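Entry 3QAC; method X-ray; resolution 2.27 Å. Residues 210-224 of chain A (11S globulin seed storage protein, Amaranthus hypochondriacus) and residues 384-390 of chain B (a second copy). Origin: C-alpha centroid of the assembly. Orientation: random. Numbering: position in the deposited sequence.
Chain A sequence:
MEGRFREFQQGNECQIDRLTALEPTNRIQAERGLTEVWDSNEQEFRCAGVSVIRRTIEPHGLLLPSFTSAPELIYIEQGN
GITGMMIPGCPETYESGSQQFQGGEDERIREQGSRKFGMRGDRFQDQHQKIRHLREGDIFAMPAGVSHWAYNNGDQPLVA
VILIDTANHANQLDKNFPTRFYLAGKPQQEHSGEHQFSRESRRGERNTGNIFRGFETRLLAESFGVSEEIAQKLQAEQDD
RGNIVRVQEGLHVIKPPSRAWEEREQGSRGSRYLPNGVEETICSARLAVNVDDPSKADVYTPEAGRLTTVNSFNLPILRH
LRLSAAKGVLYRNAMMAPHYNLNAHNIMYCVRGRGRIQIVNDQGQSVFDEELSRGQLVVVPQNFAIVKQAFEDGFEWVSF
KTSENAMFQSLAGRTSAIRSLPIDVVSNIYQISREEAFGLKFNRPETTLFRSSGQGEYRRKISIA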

ATOM      1  N   ASN A 210      -1.941  30.468   8.256  1.00 51.89           N
ATOM      2  CA  ASN A 210      -3.017  29.516   7.967  1.00 48.20           C
ATOM      3  C   ASN A 210      -3.368  29.572   6.483  1.00 48.15           C
ATOM      4  O   ASN A 210      -2.973  30.509   5.793  1.00 47.25           O
ATOM      5  CB  ASN A 210      -4.255  29.797   8.835  1.00 44.95           C
ATOM      6  CG  ASN A 210      -5.078  30.980   8.323  1.00 47.73           C
ATOM      7  OD1 ASN A 210      -5.621  30.936   7.225  1.00 52.02           O
ATOM      8  ND2 ASN A 210      -5.182  32.031   9.129  1.00 44.49           N
ATOM      9  N   ILE A 211      -4.102  28.585   5.984  1.00 41.86           N
ATOM     10  CA  ILE A 211      -4.243  28.471   4.535  1.00 46.19           C
ATOM     11  C   ILE A 211      -4.876  29.701   3.905  1.00 48.10           C
ATOM     12  O   ILE A 211      -4.604  30.020   2.749  1.00 48.61           O
ATOM     13  CB  ILE A 211      -5.015  27.216   4.091  1.00 48.15           C
ATOM     14  CG1 ILE A 211      -6.483  27.311   4.482  1.00 44.41           C
ATOM     15  CG2 ILE A 211      -4.368  25.969   4.651  1.00 44.94           C
ATOM     16  CD1 ILE A 211      -7.270  26.144   3.982  1.00 52.27           C
ATOM     17  N   PHE A 212      -5.722  30.391   4.664  1.00 50.00           N
ATOM     18  CA  PHE A 212      -6.398  31.572   4.145  1.00 46.07           C
ATOM     19  C   PHE A 212      -5.400  32.672   3.833  1.00 49.91           C
ATOM     20  O   PHE A 212      -5.552  33.374   2.837  1.00 49.76           O
ATOM     21  CB  PHE A 212      -7.472  32.060   5.111  1.00 49.11           C
ATOM     22  CG  PHE A 212      -8.646  31.135   5.214  1.00 48.20           C
ATOM     23  CD1 PHE A 212      -9.023  30.604   6.430  1.00 47.84           C
ATOM     24  CD2 PHE A 212      -9.353  30.774   4.081  1.00 46.85           C
ATOM     25  CE1 PHE A 212     -10.104  29.741   6.520  1.00 47.35           C
ATOM     26  CE2 PHE A 212     -10.421  29.913   4.161  1.00 46.79           C
ATOM     27  CZ  PHE A 212     -10.798  29.394   5.385  1.00 44.90           C
ATOM     28  N   ARG A 213      -4.377  32.813   4.673  1.00 43.42           N
ATOM     29  CA  ARG A 213      -3.337  33.797   4.418  1.00 48.24           C
ATOM     30  C   ARG A 213      -2.799  33.661   2.994  1.00 51.92           C
ATOM     31  O   ARG A 213      -2.319  34.624   2.399  1.00 49.43           O
ATOM     32  CB  ARG A 213      -2.189  33.668   5.430  1.00 53.54           C
ATOM     33  CG  ARG A 213      -0.826  34.024   4.838  1.00 56.31           C
ATOM     34  CD  ARG A 213       0.110  34.682   5.839  1.00 62.99           C
ATOM     35  NE  ARG A 213       1.325  35.158   5.173  1.00 76.37           N
ATOM     36  CZ  ARG A 213       2.305  35.836   5.771  1.00 81.47           C
ATOM     37  NH1 ARG A 213       2.224  36.129   7.064  1.00 80.94           N
ATOM     38  NH2 ARG A 213       3.368  36.220   5.072  1.00 78.95           N
ATOM     39  N   GLY A 214      -2.896  32.460   2.441  1.00 50.28           N
ATOM     40  CA  GLY A 214      -2.359  32.213   1.118  1.00 50.75           C
ATOM     41  C   GLY A 214      -3.159  32.849  -0.005  1.00 50.10           C
ATOM     42  O   GLY A 214      -2.620  33.183  -1.059  1.00 47.73           O
ATOM     43  N   PHE A 215      -4.457  33.013   0.198  1.00 49.66           N
ATOM     44  CA  PHE A 215      -5.282  33.509  -0.890  1.00 50.40           C
ATOM     45  C   PHE A 215      -5.293  35.035  -0.994  1.00 53.66           C
ATOM     46  O   PHE A 215      -5.182  35.758   0.005  1.00 50.50           O
ATOM     47  CB  PHE A 215      -6.708  32.964  -0.793  1.00 47.16           C
ATOM     48  CG  PHE A 215      -6.810  31.480  -1.029  1.00 44.08           C
ATOM     49  CD1 PHE A 215      -6.797  30.968  -2.319  1.00 41.83           C
ATOM     50  CD2 PHE A 215      -6.948  30.600   0.043  1.00 42.70           C
ATOM     51  CE1 PHE A 215      -6.905  29.608  -2.548  1.00 44.26           C
ATOM     52  CE2 PHE A 215      -7.056  29.235  -0.168  1.00 41.73           C
ATOM     53  CZ  PHE A 215      -7.040  28.732  -1.465  1.00 44.27           C
ATOM     54  N   GLU A 216      -5.397  35.500  -2.232  1.00 50.51           N
ATOM     55  CA  GLU A 216      -5.760  36.872  -2.528  1.00 54.14           C
ATOM     56  C   GLU A 216      -6.964  37.251  -1.660  1.00 53.74           C
ATOM     57  O   GLU A 216      -8.012  36.611  -1.725  1.00 54.98           O
ATOM     58  CB  GLU A 216      -6.108  36.974  -4.015  1.00 57.63           C
ATOM     59  CG  GLU A 216      -5.664  38.246  -4.691  1.00 62.20           C
ATOM     60  CD  GLU A 216      -6.684  39.337  -4.561  1.00 68.18           C
ATOM     61  OE1 GLU A 216      -6.685  40.042  -3.520  1.00 68.10           O
ATOM     62  OE2 GLU A 216      -7.492  39.478  -5.504  1.00 74.33           O
ATOM     63  N   THR A 217      -6.802  38.285  -0.841  1.00 55.56           N
ATOM     64  CA  THR A 217      -7.835  38.719   0.100  1.00 51.44           C
ATOM     65  C   THR A 217      -9.171  38.973  -0.581  1.00 53.80           C
ATOM     66  O   THR A 217     -10.220  38.586  -0.067  1.00 55.12           O
ATOM     67  CB  THR A 217      -7.391  39.982   0.863  1.00 56.17           C
ATOM     68  OG1 THR A 217      -6.102  39.748   1.446  1.00 58.62           O
ATOM     69  CG2 THR A 217      -8.387  40.340   1.961  1.00 54.69           C
ATOM     70  N   ARG A 218      -9.126  39.615  -1.744  1.00 57.55           N
ATOM     71  CA  ARG A 218     -10.333  39.884  -2.508  1.00 60.77           C
ATOM     72  C   ARG A 218     -11.098  38.581  -2.740  1.00 55.19           C
ATOM     73  O   ARG A 218     -12.238  38.450  -2.304  1.00 51.81           O
ATOM     74  CB  ARG A 218      -9.996  40.576  -3.836  1.00 65.58           C
ATOM     75  CG  ARG A 218     -11.224  41.046  -4.616  1.00 68.51           C
ATOM     76  CD  ARG A 218     -10.858  42.044  -5.715  1.00 80.76           C
ATOM     77  NE  ARG A 218     -10.017  43.140  -5.226  1.00 86.31           N
ATOM     78  CZ  ARG A 218      -8.795  43.414  -5.686  1.00 90.00           C
ATOM     79  NH1 ARG A 218      -8.264  42.677  -6.659  1.00 83.17           N
ATOM     80  NH2 ARG A 218      -8.102  44.434  -5.177  1.00 82.14           N
ATOM     81  N   LEU A 219     -10.452  37.630  -3.417  1.00 55.83           N
ATOM     82  CA  LEU A 219     -11.005  36.297  -3.643  1.00 53.52           C
ATOM     83  C   LEU A 219     -11.630  35.719  -2.375  1.00 55.28           C
ATOM     84  O   LEU A 219     -12.694  35.107  -2.434  1.00 51.70           O
ATOM     85  CB  LEU A 219      -9.938  35.339  -4.197  1.00 55.82           C
ATOM     86  CG  LEU A 219      -9.805  35.229  -5.726  1.00 59.75           C
ATOM     87  CD1 LEU A 219      -8.601  34.374  -6.162  1.00 53.71           C
ATOM     88  CD2 LEU A 219     -11.083  34.685  -6.339  1.00 55.64           C
ATOM     89  N   LEU A 220     -10.976  35.921  -1.233  1.00 50.59           N
ATOM     90  CA  LEU A 220     -11.521  35.444   0.037  1.00 49.59           C
ATOM     91  C   LEU A 220     -12.851  36.085   0.367  1.00 51.05           C
ATOM     92  O   LEU A 220     -13.838  35.391   0.634  1.00 49.94           O
ATOM     93  CB  LEU A 220     -10.545  35.682   1.187  1.00 50.85           C
ATOM     94  CG  LEU A 220      -9.454  34.626   1.352  1.00 47.85           C
ATOM     95  CD1 LEU A 220      -8.983  34.594   2.788  1.00 49.63           C
ATOM     96  CD2 LEU A 220      -9.955  33.251   0.934  1.00 50.43           C
ATOM     97  N   ALA A 221     -12.870  37.416   0.357  1.00 54.69           N
ATOM     98  CA  ALA A 221     -14.074  38.178   0.655  1.00 51.65           C
ATOM     99  C   ALA A 221     -15.209  37.747  -0.270  1.00 54.78           C
ATOM    100  O   ALA A 221     -16.331  37.453   0.169  1.00 56.79           O
ATOM    101  CB  ALA A 221     -13.796  39.669   0.509  1.00 51.71           C
ATOM    102  N   GLU A 222     -14.902  37.707  -1.559  1.00 53.05           N
ATOM    103  CA  GLU A 222     -15.861  37.290  -2.558  1.00 52.94           C
ATOM    104  C   GLU A 222     -16.373  35.895  -2.235  1.00 59.07           C
ATOM    105  O   GLU A 222     -17.573  35.619  -2.327  1.00 58.41           O
ATOM    106  CB  GLU A 222     -15.194  37.283  -3.927  1.00 54.67           C
ATOM    107  CG  GLU A 222     -16.073  36.745  -5.028  1.00 66.94           C
ATOM    108  CD  GLU A 222     -16.299  37.756  -6.137  1.00 73.93           C
ATOM    109  OE1 GLU A 222     -17.230  38.586  -6.001  1.00 75.22           O
ATOM    110  OE2 GLU A 222     -15.548  37.715  -7.142  1.00 70.63           O
ATOM    111  N   SER A 223     -15.453  35.016  -1.852  1.00 58.32           N
ATOM    112  CA  SER A 223     -15.790  33.616  -1.641  1.00 56.09           C
ATOM    113  C   SER A 223     -16.850  33.477  -0.570  1.00 54.13           C
ATOM    114  O   SER A 223     -17.803  32.730  -0.732  1.00 51.82           O
ATOM    115  CB  SER A 223     -14.548  32.811  -1.259  1.00 55.73           C
ATOM    116  OG  SER A 223     -13.670  32.687  -2.358  1.00 53.18           O
ATOM    117  N   PHE A 224     -16.682  34.222   0.515  1.00 55.58           N
ATOM    118  CA  PHE A 224     -17.571  34.098   1.661  1.00 55.83           C
ATOM    119  C   PHE A 224     -18.740  35.079   1.648  1.00 54.01           C
ATOM    120  O   PHE A 224     -19.553  35.075   2.566  1.00 53.82           O
ATOM    121  CB  PHE A 224     -16.777  34.238   2.967  1.00 56.69           C
ATOM    122  CG  PHE A 224     -15.865  33.072   3.254  1.00 56.37           C
ATOM    123  CD1 PHE A 224     -14.585  33.030   2.729  1.00 49.76           C
ATOM    124  CD2 PHE A 224     -16.299  32.010   4.039  1.00 53.51           C
ATOM    125  CE1 PHE A 224     -13.753  31.960   2.988  1.00 51.95           C
ATOM    126  CE2 PHE A 224     -15.468  30.933   4.300  1.00 50.17           C
ATOM    127  CZ  PHE A 224     -14.195  30.908   3.775  1.00 48.85           C
TER
ATOM    128  N   PHE B 384      -3.592  20.572  -0.336  1.00 32.68           N
ATOM    129  CA  PHE B 384      -3.340  21.947  -0.748  1.00 33.20           C
ATOM    130  C   PHE B 384      -4.665  22.641  -1.061  1.00 34.41           C
ATOM    131  O   PHE B 384      -5.485  22.137  -1.837  1.00 34.62           O
ATOM    132  CB  PHE B 384      -2.380  22.023  -1.947  1.00 33.23           C
ATOM    133  CG  PHE B 384      -0.900  21.913  -1.577  1.00 31.15           C
ATOM    134  CD1 PHE B 384       0.061  22.650  -2.271  1.00 29.85           C
ATOM    135  CD2 PHE B 384      -0.478  21.072  -0.557  1.00 28.21           C
ATOM    136  CE1 PHE B 384       1.419  22.556  -1.962  1.00 30.24           C
ATOM    137  CE2 PHE B 384       0.879  20.973  -0.222  1.00 33.49           C
ATOM    138  CZ  PHE B 384       1.835  21.726  -0.939  1.00 31.86           C
ATOM    139  N   ALA B 385      -4.860  23.807  -0.463  1.00 31.11           N
ATOM    140  CA  ALA B 385      -6.076  24.573  -0.676  1.00 33.95           C
ATOM    141  C   ALA B 385      -6.071  25.269  -2.025  1.00 39.80           C
ATOM    142  O   ALA B 385      -5.034  25.759  -2.488  1.00 38.26           O
ATOM    143  CB  ALA B 385      -6.275  25.566   0.427  1.00 35.30           C
ATOM    144  N   ILE B 386      -7.246  25.308  -2.648  1.00 39.16           N
ATOM    145  CA  ILE B 386      -7.380  25.823  -3.994  1.00 38.96           C
ATOM    146  C   ILE B 386      -8.744  26.476  -4.259  1.00 41.25           C
ATOM    147  O   ILE B 386      -9.763  26.043  -3.720  1.00 43.86           O
ATOM    148  CB  ILE B 386      -7.055  24.744  -5.048  1.00 35.94           C
ATOM    149  CG1 ILE B 386      -7.479  25.205  -6.433  1.00 35.86           C
ATOM    150  CG2 ILE B 386      -7.725  23.404  -4.701  1.00 41.46           C
ATOM    151  CD1 ILE B 386      -7.119  24.252  -7.513  1.00 36.29           C
ATOM    152  N   VAL B 387      -8.723  27.552  -5.051  1.00 38.76           N
ATOM    153  CA  VAL B 387      -9.916  28.230  -5.557  1.00 41.25           C
ATOM    154  C   VAL B 387      -9.819  28.362  -7.080  1.00 39.78           C
ATOM    155  O   VAL B 387      -8.738  28.510  -7.646  1.00 42.61           O
ATOM    156  CB  VAL B 387     -10.117  29.626  -4.904  1.00 40.43           C
ATOM    157  CG1 VAL B 387      -8.906  30.530  -5.149  1.00 39.91           C
ATOM    158  CG2 VAL B 387     -11.416  30.275  -5.391  1.00 42.61           C
ATOM    159  N   LYS B 388     -10.945  28.243  -7.756  1.00 44.71           N
ATOM    160  CA  LYS B 388     -10.945  28.332  -9.206  1.00 44.51           C
ATOM    161  C   LYS B 388     -11.932  29.412  -9.603  1.00 49.41           C
ATOM    162  O   LYS B 388     -13.118  29.323  -9.282  1.00 48.60           O
ATOM    163  CB  LYS B 388     -11.354  27.005  -9.849  1.00 40.97           C
ATOM    164  CG  LYS B 388     -10.775  25.755  -9.182  1.00 47.45           C
ATOM    165  CD  LYS B 388     -11.010  24.521 -10.063  1.00 45.39           C
ATOM    166  CE  LYS B 388     -10.562  23.236  -9.396  1.00 41.98           C
ATOM    167  NZ  LYS B 388     -11.554  22.793  -8.388  1.00 52.03           N
ATOM    168  N   GLN B 389     -11.441  30.439 -10.282  1.00 49.26           N
ATOM    169  CA  GLN B 389     -12.290  31.540 -10.704  1.00 45.30           C
ATOM    170  C   GLN B 389     -12.356  31.591 -12.221  1.00 47.69           C
ATOM    171  O   GLN B 389     -11.371  31.916 -12.891  1.00 48.35           O
ATOM    172  CB  GLN B 389     -11.772  32.850 -10.127  1.00 51.09           C
ATOM    173  CG  GLN B 389     -12.239  34.079 -10.856  1.00 56.17           C
ATOM    174  CD  GLN B 389     -13.412  34.728 -10.182  1.00 61.22           C
ATOM    175  OE1 GLN B 389     -13.261  35.420  -9.171  1.00 67.98           O
ATOM    176  NE2 GLN B 389     -14.598  34.512 -10.735  1.00 56.01           N
ATOM    177  N   ALA B 390     -13.515  31.234 -12.764  1.00 50.67           N
ATOM    178  CA  ALA B 390     -13.723  31.270 -14.206  1.00 48.20           C
ATOM    179  C   ALA B 390     -13.688  32.706 -14.729  1.00 49.51           C
ATOM    180  O   ALA B 390     -14.061  33.653 -14.027  1.00 50.78           O
ATOM    181  CB  ALA B 390     -15.049  30.609 -14.563  1.00 48.62           C
TER

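What does the start of the chain B stretch offer to chain A? Phe B384 offers nothing, since its CA-to-CB bond points away, and the contact begins with Ala B385, where the strand starts. Its methyl group points toward chain A and is met by two side chains: Ile A211 CD1 lies 3.7 Å from Ala B385 CB, and Phe A215 CZ lies 3.8 Å from the same carbon. Ile A211 reaches it with chi1 in p and chi2 in t, an extended end that carries CD1 to the strand. The ring also reaches the backbone: Phe A215 CZ comes to 3.6 Å from Ala B385 C. The CA atoms of Ile A211 and Ala B385 are 6.8 Å apart, a short spacing that suits so small a side chain.

How does Ile B386 take part when its side chain points away? It does so through its backbone. Phe A215 CZ is 3.6 Å from Ile B386 N, and this nitrogen, like the carbonyl carbon of Ala B385, lies at the edge of the ring, near its plane. The phenyl group therefore meets the peptide link between the two residues with its edge, a packing contact rather than a hydrogen bond.

Why is Val B387 so heavily covered? Alternation along the strand turns its side chain back toward chain A, where it meets Phe A215 and the helix that follows. Phe A215 CE1 approaches Val B387 CG1 to 3.4 Å, at an oblique position relative to the ring, and Leu A219 CD1 lies 4.0 Å from the same methyl carbon. Val B387 CG2 has a looser neighbour in Ser A223 OG, at 4.5 Å. That hydroxyl is already engaged within its own helix, with Ser A223 OG donating to Leu A219 O at 2.6 Å. The helix runs across the strand at 81°, nearly perpendicular, and Leu A219 and Ser A223, one turn apart, both come within reach of this valine.

What happens at the far end, where polar groups appear? Lys B388 points away and makes no contact, but Gln B389 turns toward chain A again, completing the series of Ala B385, Val B387 and Gln B389. Its OE1 sits 3.6 Å from Leu A219 CD2, so the leucine touches both the valine and the glutamine. Gln B389 OE1 is also 3.8 Å from Glu A222 OE2; these two oxygens are neighbours without a hydrogen bond between them. The amide nitrogen has a weak bond within its own chain, from Gln B389 NE2 to Ala B390 O at 3.4 Å. No hydrogen bond crosses between the stretches anywhere, and the 358 Å² they bury together rests largely on apolar packing, with Phe A215 and Leu A219 contributing most from chain A.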